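Local atomic coordinates of HIT domain-containing protein (PDB entry 2EO4), a protein that probably binds nucleotides and hydrolyses a phosphate-linked substrate, perhaps adenylyl sulfate, as a zinc-binding member of the histidine triad family. Residues Y17-F22 / E57-V61; S32-V38 / V97-W103; I39-E45 / Q90-H96. All blocks are in the same frame, centred on the assembly; numbering follows the deposited sequence.

Contact 1 (Y17-F22 / E57-V61); sequences YEDEKF and ELAKV
Phe22 packs its ring against one flank of the helical turn 57-61, and this is the tight part of the contact. CE1 of Phe22 comes within 3.3 Å of Glu57 CG, while CE2, on the other side of the ring, lies 3.6 Å from Leu58 CA, close against the helix backbone. The root of the ring is covered by Val61, whose CG2 is 4.0 Å from Phe22 CG. CG of Phe22 stands beside its own backbone N and anti to the carbonyl carbon (chi1 -62°), which carries the ring out to the helix. Val61 serves two aromatic residues with its two methyls, because CG1 turns to Tyr17 and lies 3.7 Å from Tyr17 CE2. With an alanine in place of Phe22, a gap is likely to open facing Glu57 CG, the Leu58 backbone and Val61 CG2.

The looser, wetter side is built round Asp19. Its OD2 is bonded to Tyr17 OH at 2.6 Å, and one water donates both to Asp19 OD2 and to Glu57 OE2, so the two carboxylates share a water instead of meeting. Asp19 OD1 accepts from Lys21 N, which makes an Asx turn, and from Phe22 N one residue further on, an Asx motif; together they fix the bend just ahead of the ring.

Helix 52-72 packs on one face of the sheet: Leu58 and Val61 also reach Val38 of strand 36-40, Tyr17 goes on to Leu64 and Val65 further along the helix, and Phe22 rests on Pro40 as well.

Contact 2 (S32-V38 / V97-W103); sequences SLGHTLV and VHIIPTW. With PO4 (phosphate ion), chain C.
His35 and His98 meet through their ring nitrogens, NE2 of His35 lying 3.0 Å from His98 ND1 in a hydrogen bond whose donor could be either. The rings touch rim to rim with planes 45° apart. At the far edge of His98, NE2 donates to phosphate O2 at 3.0 Å, a nearly straight bond, so this ring is held at both nitrogens. Val97 and His98 belong to the predicted histidine triad motif, and the His98 ring meets that of His96, the predicted nucleotidylated residue. Ser32 adds a third side-chain bond, its OG meeting a lone pair of Pro101 O in the carbonyl plane at 2.9 Å.

The backbone bonds are those of an antiparallel ladder. Thr36 with Ile99 and Val38 with Val97 are hydrogen-bonded pairs, each closed by two N-H to O bonds; Leu37 with His98 between them is a non-hydrogen-bonded pair.

Ile100 CG1 makes a CH-pi contact over one face of the His35 ring, 3.7 Å from its centroid. Among the apolar contacts, Val38 CG2 meets Ile99 CD1 at 3.5 Å and, beyond the strands, Leu33 CB packs on Trp103 CH2. Pro101 CG packs against Leu33 O of the type II turn from Ser32 to His35.

Strands 36-40 and 97-102 are adjacent, 36-40 being the middle one of five, and are flanked by strands 22-26 and 77-84; helix 52-72 covers the face carrying Thr36, Val38 and Ile99.

Contact 3 (I39-E45 / Q90-H96); sequences IPKKHFE and QVIFHLH. With ZN (zinc ion), chain B; PO4 (phosphate ion), chain C.
Gln90 NE2 grips two carbonyls at once, donating across the contact to Glu45 O at 3.0 Å and, within its own loop, to Ile92 O. Its OE1 is taken by Gly85 N. Beside this side-chain-to-backbone link, one backbone bond, Leu95 N to Phe44 O, also joins the segments.

His94 bridges the two segments through both ring nitrogens. With CG anti to the backbone N (chi1 177°), its ring reaches back to the 39-45 segment, where NE2 donates to Pro40 O at 2.9 Å, nearly along the C=O axis. Its ND1 binds the zinc at 2.1 Å, and His43 ND1 binds it at 2.0 Å, the two ring planes standing 82° apart. Cys1 and Cys4 complete the site. Glu45 OE2 accepts from His43 NE2, approached from above the carboxylate plane, so both zinc histidines have their second nitrogen occupied.

His96 ND1 donates an N-H bond to His94 O, which fixes the rotation of the ring and presents NE2 to phosphate O1, 2.6 Å away at the ring edge and in its plane. O4 of the same ion is held by Val91 N at 2.8 Å and Ile92 N at 3.1 Å, both bonds almost straight. Ile39 CG2 presses on His96 CB.

An acceptor on the far nitrogen of each zinc histidine is likely to make it a stronger donor to the metal. His96 is the predicted site of the nucleotidyl-histidine intermediate; the phosphate probably comes from the crystallisation liquor, but its position at NE2 may mark where a substrate phosphate would sit.

How the contacts relate
Contacts 2 and 3 share strand 36-40, and contact 1 packs against it through Val38 and Pro40. The loop closed by contact 3 is nested inside that of contact 2; their centres are about 16 Å apart. They come together at the phosphate, held by His98 from contact 2 and by His96, Val91 and Ile92 from contact 3, with Asn83 adding a further bond. The helix of contact 1 packs on Val38 of contact 2: Val61 CG1 lies 3.6 Å from Val38 CG1, and Leu58 is about 7 Å from His96, side chain to side chain. Lys41 of contact 3 reaches back to contact 1, its NZ forming a salt bridge with Glu18 OE2 at 2.8 Å.

Contact 1 (Y17-F22 / E57-V61)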
loop_
_atom_site.group_PDB
_atom_site.type_symbol
_atom_site.label_atom_id
_atom_site.label_comp_id
_atom_site.label_asym_id
_atom_site.label_seq_id
_atom_site.Cartn_x
_atom_site.Cartn_y
_atom_site.Cartn_z
ATOM N N TYR A 17 -13.052 5.397 11.761
ATOM C CA TYR A 17 -13.308 3.961 11.822
ATOM C C TYR A 17 -12.587 3.353 13.011
ATOM O O TYR A 17 -11.463 3.735 13.338
ATOM C CB TYR A 17 -12.830 3.236 10.557
ATOM C CG TYR A 17 -13.017 1.730 10.644
ATOM C CD1 TYR A 17 -14.233 1.141 10.308
ATOM C CD2 TYR A 17 -11.995 0.905 11.121
ATOM C CE1 TYR A 17 -14.434 -0.232 10.444
ATOM C CE2 TYR A 17 -12.184 -0.475 11.264
ATOM C CZ TYR A 17 -13.407 -1.033 10.923
ATOM O OH TYR A 17 -13.609 -2.389 11.061
ATOM N N GLU A 18 -13.231 2.394 13.660
ATOM C CA GLU A 18 -12.600 1.732 14.785
ATOM C C GLU A 18 -13.300 0.437 15.149
ATOM O O GLU A 18 -14.528 0.350 15.117
ATOM C CB GLU A 18 -12.558 2.658 16.012
ATOM C CG GLU A 18 -11.923 2.017 17.252
ATOM C CD GLU A 18 -11.794 2.974 18.433
ATOM O OE1 GLU A 18 -12.564 3.955 18.507
ATOM O OE2 GLU A 18 -10.930 2.732 19.302
ATOM N N ASP A 19 -12.499 -0.580 15.435
ATOM C CA ASP A 19 -13.012 -1.863 15.891
ATOM C C ASP A 19 -12.053 -2.320 16.978
ATOM O O ASP A 19 -11.222 -1.535 17.437
ATOM C CB ASP A 19 -13.141 -2.901 14.754
ATOM C CG ASP A 19 -11.836 -3.195 14.043
ATOM O OD1 ASP A 19 -10.782 -3.302 14.703
ATOM O OD2 ASP A 19 -11.878 -3.356 12.802
ATOM N N GLU A 20 -12.155 -3.570 17.406
ATOM C CA GLU A 20 -11.293 -4.053 18.475
ATOM C C GLU A 20 -9.796 -4.058 18.191
ATOM O O GLU A 20 -8.992 -3.903 19.112
ATOM C CB GLU A 20 -11.732 -5.459 18.899
ATOM C CG GLU A 20 -13.095 -5.492 19.562
ATOM C CD GLU A 20 -13.168 -4.585 20.778
ATOM O OE1 GLU A 20 -12.381 -4.795 21.727
ATOM O OE2 GLU A 20 -14.010 -3.661 20.784
ATOM N N LYS A 21 -9.411 -4.213 16.927
ATOM C CA LYS A 21 -7.990 -4.274 16.596
ATOM C C LYS A 21 -7.453 -3.242 15.607
ATOM O O LYS A 21 -6.242 -3.152 15.413
ATOM C CB LYS A 21 -7.646 -5.672 16.079
ATOM C CG LYS A 21 -7.864 -6.781 17.098
ATOM C CD LYS A 21 -7.309 -8.104 16.594
ATOM C CE LYS A 21 -7.486 -9.212 17.624
ATOM N NZ LYS A 21 -6.832 -10.483 17.189
ATOM N N PHE A 22 -8.339 -2.475 14.984
ATOM C CA PHE A 22 -7.912 -1.477 14.007
ATOM C C PHE A 22 -8.635 -0.151 14.150
ATOM O O PHE A 22 -9.650 -0.050 14.838
ATOM C CB PHE A 22 -8.125 -2.004 12.584
ATOM C CG PHE A 22 -7.321 -3.228 12.269
ATOM C CD1 PHE A 22 -7.739 -4.483 12.704
ATOM C CD2 PHE A 22 -6.121 -3.123 11.572
ATOM C CE1 PHE A 22 -6.970 -5.616 12.450
ATOM C CE2 PHE A 22 -5.343 -4.250 11.313
ATOM C CZ PHE A 22 -5.767 -5.499 11.754
ATOM N N GLU A 57 -6.048 -8.600 7.804
ATOM C CA GLU A 57 -7.198 -7.836 8.266
ATOM C C GLU A 57 -7.012 -6.357 7.948
ATOM O O GLU A 57 -7.975 -5.654 7.654
ATOM C CB GLU A 57 -7.396 -8.032 9.771
ATOM C CG GLU A 57 -8.669 -7.399 10.320
ATOM C CD GLU A 57 -9.914 -7.789 9.535
ATOM O OE1 GLU A 57 -10.058 -8.983 9.186
ATOM O OE2 GLU A 57 -10.754 -6.898 9.275
ATOM N N LEU A 58 -5.767 -5.891 8.012
ATOM C CA LEU A 58 -5.463 -4.495 7.708
ATOM C C LEU A 58 -5.888 -4.189 6.272
ATOM O O LEU A 58 -6.475 -3.146 5.990
ATOM C CB LEU A 58 -3.959 -4.235 7.864
ATOM C CG LEU A 58 -3.452 -2.840 7.470
ATOM C CD1 LEU A 58 -4.109 -1.789 8.346
ATOM C CD2 LEU A 58 -1.935 -2.781 7.615
ATOM N N ALA A 59 -5.592 -5.111 5.364
ATOM C CA ALA A 59 -5.945 -4.922 3.959
ATOM C C ALA A 59 -7.455 -4.776 3.783
ATOM O O ALA A 59 -7.920 -3.986 2.964
ATOM C CB ALA A 59 -5.437 -6.091 3.128
ATOM N N LYS A 60 -8.215 -5.551 4.553
ATOM C CA LYS A 60 -9.672 -5.508 4.474
ATOM C C LYS A 60 -10.221 -4.200 5.030
ATOM O O LYS A 60 -11.181 -3.639 4.495
ATOM C CB LYS A 60 -10.267 -6.702 5.230
ATOM C CG LYS A 60 -9.837 -8.041 4.658
ATOM C CD LYS A 60 -10.382 -9.207 5.465
ATOM C CE LYS A 60 -9.807 -10.524 4.962
ATOM N NZ LYS A 60 -10.333 -11.695 5.718
ATOM N N VAL A 61 -9.619 -3.712 6.110
ATOM C CA VAL A 61 -10.052 -2.455 6.705
ATOM C C VAL A 61 -9.727 -1.318 5.736
ATOM O O VAL A 61 -10.525 -0.403 5.544
ATOM C CB VAL A 61 -9.351 -2.202 8.064
ATOM C CG1 VAL A 61 -9.669 -0.802 8.564
ATOM C CG2 VAL A 61 -9.813 -3.238 9.087
HETATM O O HOH W 1 -11.254 -5.717 11.730
#

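Contact 2 (S32-V38 / V97-W103)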
loop_
_atom_site.group_PDB
_atom_site.type_symbol
_atom_site.label_atom_id
_atom_site.label_comp_id
_atom_site.label_asym_id
_atom_site.label_seq_id
_atom_site.Cartn_x
_atom_site.Cartn_y
_atom_site.Cartn_z
ATOM N N SER A 32 -4.117 15.983 1.169
ATOM C CA SER A 32 -5.307 16.330 0.406
ATOM C C SER A 32 -6.519 16.160 1.312
ATOM O O SER A 32 -6.440 15.526 2.368
ATOM C CB SER A 32 -5.444 15.432 -0.829
ATOM O OG SER A 32 -5.790 14.107 -0.468
ATOM N N LEU A 33 -7.641 16.731 0.897
ATOM C CA LEU A 33 -8.866 16.659 1.678
ATOM C C LEU A 33 -9.315 15.218 1.927
ATOM O O LEU A 33 -9.534 14.456 0.986
ATOM C CB LEU A 33 -9.974 17.434 0.958
ATOM C CG LEU A 33 -11.315 17.521 1.683
ATOM C CD1 LEU A 33 -11.635 18.979 2.007
ATOM C CD2 LEU A 33 -12.396 16.917 0.807
ATOM N N GLY A 34 -9.445 14.851 3.199
ATOM C CA GLY A 34 -9.873 13.504 3.536
ATOM C C GLY A 34 -8.739 12.520 3.788
ATOM O O GLY A 34 -8.991 11.347 4.057
ATOM N N HIS A 35 -7.498 12.996 3.696
ATOM C CA HIS A 35 -6.315 12.162 3.927
ATOM C C HIS A 35 -6.497 11.451 5.268
ATOM O O HIS A 35 -6.677 12.090 6.306
ATOM C CB HIS A 35 -5.066 13.056 3.941
ATOM C CG HIS A 35 -3.770 12.314 4.075
ATOM N ND1 HIS A 35 -2.548 12.951 4.021
ATOM C CD2 HIS A 35 -3.501 11.004 4.289
ATOM C CE1 HIS A 35 -1.583 12.066 4.197
ATOM N NE2 HIS A 35 -2.134 10.877 4.363
ATOM N N THR A 36 -6.448 10.122 5.235
ATOM C CA THR A 36 -6.651 9.305 6.425
ATOM C C THR A 36 -5.577 8.239 6.589
ATOM O O THR A 36 -4.965 7.803 5.613
ATOM C CB THR A 36 -8.035 8.620 6.352
ATOM O OG1 THR A 36 -9.050 9.627 6.389
ATOM C CG2 THR A 36 -8.240 7.641 7.509
ATOM N N LEU A 37 -5.349 7.832 7.834
ATOM C CA LEU A 37 -4.362 6.808 8.141
ATOM C C LEU A 37 -5.080 5.611 8.758
ATOM O O LEU A 37 -5.871 5.770 9.683
ATOM C CB LEU A 37 -3.334 7.362 9.127
ATOM C CG LEU A 37 -2.831 8.738 8.685
ATOM C CD1 LEU A 37 -2.127 9.443 9.816
ATOM C CD2 LEU A 37 -1.923 8.568 7.474
ATOM N N VAL A 38 -4.817 4.421 8.228
ATOM C CA VAL A 38 -5.435 3.209 8.750
ATOM C C VAL A 38 -4.345 2.494 9.524
ATOM O O VAL A 38 -3.251 2.266 9.006
ATOM C CB VAL A 38 -5.947 2.293 7.624
ATOM C CG1 VAL A 38 -6.617 1.061 8.226
ATOM C CG2 VAL A 38 -6.931 3.055 6.746
ATOM N N VAL A 97 -1.241 2.895 7.009
ATOM C CA VAL A 97 -1.445 2.993 5.571
ATOM C C VAL A 97 -2.117 4.322 5.280
ATOM O O VAL A 97 -3.126 4.660 5.898
ATOM C CB VAL A 97 -2.359 1.857 5.060
ATOM C CG1 VAL A 97 -2.670 2.059 3.579
ATOM C CG2 VAL A 97 -1.675 0.512 5.274
ATOM N N HIS A 98 -1.544 5.078 4.351
ATOM C CA HIS A 98 -2.103 6.366 3.962
ATOM C C HIS A 98 -3.164 6.164 2.885
ATOM O O HIS A 98 -2.972 5.371 1.971
ATOM C CB HIS A 98 -1.023 7.263 3.344
ATOM C CG HIS A 98 0.063 7.668 4.289
ATOM N ND1 HIS A 98 0.047 8.867 4.967
ATOM C CD2 HIS A 98 1.222 7.057 4.630
ATOM C CE1 HIS A 98 1.152 8.979 5.685
ATOM N NE2 HIS A 98 1.882 7.894 5.498
ATOM N N ILE A 99 -4.276 6.887 3.006
ATOM C CA ILE A 99 -5.321 6.875 1.988
ATOM C C ILE A 99 -5.409 8.357 1.641
ATOM O O ILE A 99 -5.904 9.163 2.434
ATOM C CB ILE A 99 -6.693 6.403 2.515
ATOM C CG1 ILE A 99 -6.602 4.963 3.021
ATOM C CG2 ILE A 99 -7.725 6.454 1.372
ATOM C CD1 ILE A 99 -7.911 4.452 3.653
ATOM N N ILE A 100 -4.906 8.707 0.462
ATOM C CA ILE A 100 -4.872 10.091 0.002
ATOM C C ILE A 100 -5.777 10.277 -1.216
ATOM O O ILE A 100 -5.468 9.807 -2.310
ATOM C CB ILE A 100 -3.422 10.486 -0.368
ATOM C CG1 ILE A 100 -2.511 10.273 0.847
ATOM C CG2 ILE A 100 -3.369 11.943 -0.827
ATOM C CD1 ILE A 100 -1.026 10.479 0.557
ATOM N N PRO A 101 -6.914 10.964 -1.036
ATOM C CA PRO A 101 -7.861 11.199 -2.132
ATOM C C PRO A 101 -7.346 12.107 -3.241
ATOM O O PRO A 101 -6.565 13.029 -2.999
ATOM C CB PRO A 101 -9.069 11.818 -1.422
ATOM C CG PRO A 101 -8.975 11.266 -0.022
ATOM C CD PRO A 101 -7.491 11.392 0.250
ATOM N N THR A 102 -7.796 11.839 -4.460
ATOM C CA THR A 102 -7.414 12.648 -5.608
ATOM C C THR A 102 -8.659 12.941 -6.438
ATOM O O THR A 102 -9.667 12.242 -6.329
ATOM C CB THR A 102 -6.368 11.932 -6.501
ATOM O OG1 THR A 102 -6.927 10.729 -7.042
ATOM C CG2 THR A 102 -5.124 11.588 -5.693
ATOM N N TRP A 103 -8.579 13.983 -7.259
ATOM C CA TRP A 103 -9.688 14.380 -8.122
ATOM C C TRP A 103 -9.125 14.785 -9.473
ATOM O O TRP A 103 -8.000 15.277 -9.562
ATOM C CB TRP A 103 -10.434 15.578 -7.526
ATOM C CG TRP A 103 -11.101 15.298 -6.220
ATOM C CD1 TRP A 103 -12.394 14.899 -6.025
ATOM C CD2 TRP A 103 -10.501 15.366 -4.923
ATOM N NE1 TRP A 103 -12.635 14.716 -4.685
ATOM C CE2 TRP A 103 -11.491 14.996 -3.986
ATOM C CE3 TRP A 103 -9.223 15.705 -4.461
ATOM C CZ2 TRP A 103 -11.240 14.954 -2.611
ATOM C CZ3 TRP A 103 -8.975 15.662 -3.091
ATOM C CH2 TRP A 103 -9.981 15.289 -2.185
HETATM P P PO4 C . 4.852 8.292 7.330
HETATM O O1 PO4 C . 3.537 8.827 7.757
HETATM O O2 PO4 C . 4.657 7.231 6.310
HETATM O O3 PO4 C . 5.664 9.401 6.745
HETATM O O4 PO4 C . 5.563 7.723 8.508
#

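Contact 3 (I39-E45 / Q90-H96)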
loop_
_atom_site.group_PDB
_atom_site.type_symbol
_atom_site.label_atom_id
_atom_site.label_comp_id
_atom_site.label_asym_id
_atom_site.label_seq_id
_atom_site.Cartn_x
_atom_site.Cartn_y
_atom_site.Cartn_z
ATOM N N ILE A 39 -4.639 2.141 10.768
ATOM C CA ILE A 39 -3.632 1.500 11.592
ATOM C C ILE A 39 -4.104 0.330 12.435
ATOM O O ILE A 39 -5.276 0.248 12.816
ATOM C CB ILE A 39 -3.033 2.502 12.606
ATOM C CG1 ILE A 39 -4.116 2.915 13.611
ATOM C CG2 ILE A 39 -2.514 3.741 11.893
ATOM C CD1 ILE A 39 -3.609 3.738 14.778
ATOM N N PRO A 40 -3.190 -0.612 12.707
ATOM C CA PRO A 40 -3.542 -1.755 13.546
ATOM C C PRO A 40 -3.369 -1.099 14.918
ATOM O O PRO A 40 -2.510 -0.217 15.063
ATOM C CB PRO A 40 -2.415 -2.754 13.281
ATOM C CG PRO A 40 -1.896 -2.362 11.922
ATOM C CD PRO A 40 -1.929 -0.859 11.989
ATOM N N LYS A 41 -4.163 -1.478 15.911
ATOM C CA LYS A 41 -4.001 -0.871 17.229
ATOM C C LYS A 41 -2.707 -1.348 17.877
ATOM O O LYS A 41 -2.043 -0.588 18.585
ATOM C CB LYS A 41 -5.206 -1.189 18.119
ATOM C CG LYS A 41 -6.450 -0.421 17.707
ATOM C CD LYS A 41 -7.601 -0.645 18.666
ATOM C CE LYS A 41 -8.788 0.231 18.301
ATOM N NZ LYS A 41 -9.885 0.125 19.313
ATOM N N LYS A 42 -2.347 -2.604 17.629
ATOM C CA LYS A 42 -1.109 -3.147 18.174
ATOM C C LYS A 42 0.059 -2.456 17.476
ATOM O O LYS A 42 0.021 -2.221 16.266
ATOM C CB LYS A 42 -1.028 -4.656 17.945
ATOM C CG LYS A 42 0.267 -5.269 18.452
ATOM C CD LYS A 42 0.250 -6.784 18.353
ATOM C CE LYS A 42 1.539 -7.381 18.894
ATOM N NZ LYS A 42 1.524 -8.870 18.847
ATOM N N HIS A 43 1.097 -2.142 18.244
ATOM C CA HIS A 43 2.264 -1.448 17.719
ATOM C C HIS A 43 3.271 -2.328 16.973
ATOM O O HIS A 43 3.814 -3.279 17.526
ATOM C CB HIS A 43 2.982 -0.728 18.868
ATOM C CG HIS A 43 4.125 0.132 18.426
ATOM N ND1 HIS A 43 3.994 1.485 18.194
ATOM C CD2 HIS A 43 5.417 -0.172 18.158
ATOM C CE1 HIS A 43 5.157 1.976 17.803
ATOM N NE2 HIS A 43 6.036 0.991 17.772
ATOM N N PHE A 44 3.500 -1.991 15.706
ATOM C CA PHE A 44 4.472 -2.671 14.849
ATOM C C PHE A 44 5.268 -1.530 14.220
ATOM O O PHE A 44 4.684 -0.546 13.773
ATOM C CB PHE A 44 3.782 -3.480 13.742
ATOM C CG PHE A 44 3.052 -4.693 14.239
ATOM C CD1 PHE A 44 3.753 -5.786 14.739
ATOM C CD2 PHE A 44 1.663 -4.745 14.201
ATOM C CE1 PHE A 44 3.077 -6.918 15.193
ATOM C CE2 PHE A 44 0.977 -5.871 14.652
ATOM C CZ PHE A 44 1.689 -6.959 15.148
ATOM N N GLU A 45 6.592 -1.652 14.196
ATOM C CA GLU A 45 7.445 -0.602 13.642
ATOM C C GLU A 45 7.105 -0.228 12.207
ATOM O O GLU A 45 7.140 0.949 11.834
ATOM C CB GLU A 45 8.914 -1.022 13.711
ATOM C CG GLU A 45 9.480 -1.061 15.120
ATOM C CD GLU A 45 9.532 0.314 15.760
ATOM O OE1 GLU A 45 10.228 1.197 15.216
ATOM O OE2 GLU A 45 8.875 0.511 16.804
ATOM N N GLN A 90 9.330 7.287 6.005
ATOM C CA GLN A 90 8.614 6.983 7.236
ATOM C C GLN A 90 9.102 7.882 8.372
ATOM O O GLN A 90 10.308 8.049 8.564
ATOM C CB GLN A 90 8.791 5.511 7.623
ATOM C CG GLN A 90 8.089 5.160 8.931
ATOM C CD GLN A 90 8.104 3.676 9.248
ATOM O OE1 GLN A 90 9.084 2.977 8.980
ATOM N NE2 GLN A 90 7.018 3.191 9.842
ATOM N N VAL A 91 8.160 8.470 9.109
ATOM C CA VAL A 91 8.488 9.346 10.233
ATOM C C VAL A 91 7.750 8.927 11.502
ATOM O O VAL A 91 8.161 9.280 12.608
ATOM C CB VAL A 91 8.176 10.835 9.919
ATOM C CG1 VAL A 91 9.020 11.300 8.748
ATOM C CG2 VAL A 91 6.694 11.023 9.636
ATOM N N ILE A 92 6.644 8.200 11.349
ATOM C CA ILE A 92 5.912 7.696 12.511
ATOM C C ILE A 92 6.115 6.188 12.454
ATOM O O ILE A 92 5.630 5.514 11.541
ATOM C CB ILE A 92 4.400 8.013 12.463
ATOM C CG1 ILE A 92 4.180 9.528 12.412
ATOM C CG2 ILE A 92 3.721 7.444 13.706
ATOM C CD1 ILE A 92 2.714 9.940 12.384
ATOM N N PHE A 93 6.843 5.660 13.429
ATOM C CA PHE A 93 7.154 4.243 13.437
ATOM C C PHE A 93 6.153 3.323 14.113
ATOM O O PHE A 93 6.466 2.588 15.053
ATOM C CB PHE A 93 8.574 4.073 13.978
ATOM C CG PHE A 93 9.597 4.765 13.125
ATOM C CD1 PHE A 93 10.084 4.156 11.973
ATOM C CD2 PHE A 93 9.976 6.077 13.397
ATOM C CE1 PHE A 93 10.923 4.841 11.101
ATOM C CE2 PHE A 93 10.815 6.772 12.528
ATOM C CZ PHE A 93 11.288 6.153 11.377
ATOM N N HIS A 94 4.933 3.393 13.592
ATOM C CA HIS A 94 3.792 2.587 14.007
ATOM C C HIS A 94 3.124 2.361 12.656
ATOM O O HIS A 94 2.665 3.315 12.027
ATOM C CB HIS A 94 2.846 3.377 14.916
ATOM C CG HIS A 94 1.620 2.615 15.325
ATOM N ND1 HIS A 94 1.346 2.288 16.636
ATOM C CD2 HIS A 94 0.595 2.112 14.593
ATOM C CE1 HIS A 94 0.208 1.620 16.697
ATOM N NE2 HIS A 94 -0.269 1.498 15.470
ATOM N N LEU A 95 3.100 1.111 12.209
ATOM C CA LEU A 95 2.521 0.760 10.917
ATOM C C LEU A 95 1.209 1.461 10.604
ATOM O O LEU A 95 0.237 1.348 11.347
ATOM C CB LEU A 95 2.314 -0.760 10.839
ATOM C CG LEU A 95 1.523 -1.343 9.660
ATOM C CD1 LEU A 95 2.099 -0.890 8.327
ATOM C CD2 LEU A 95 1.552 -2.862 9.766
ATOM N N HIS A 96 1.193 2.192 9.495
ATOM C CA HIS A 96 -0.014 2.873 9.066
ATOM C C HIS A 96 -0.037 2.980 7.559
ATOM O O HIS A 96 1.006 3.119 6.915
ATOM C CB HIS A 96 -0.135 4.268 9.687
ATOM C CG HIS A 96 1.013 5.181 9.384
ATOM N ND1 HIS A 96 2.278 4.983 9.891
ATOM C CD2 HIS A 96 1.065 6.339 8.683
ATOM C CE1 HIS A 96 3.060 5.981 9.520
ATOM N NE2 HIS A 96 2.348 6.818 8.788
HETATM ZN ZN ZN B . 2.445 2.728 18.366
HETATM P P PO4 C . 4.852 8.292 7.330
HETATM O O1 PO4 C . 3.537 8.827 7.757
HETATM O O2 PO4 C . 4.657 7.231 6.310
HETATM O O3 PO4 C . 5.664 9.401 6.745
HETATM O O4 PO4 C . 5.563 7.723 8.508
#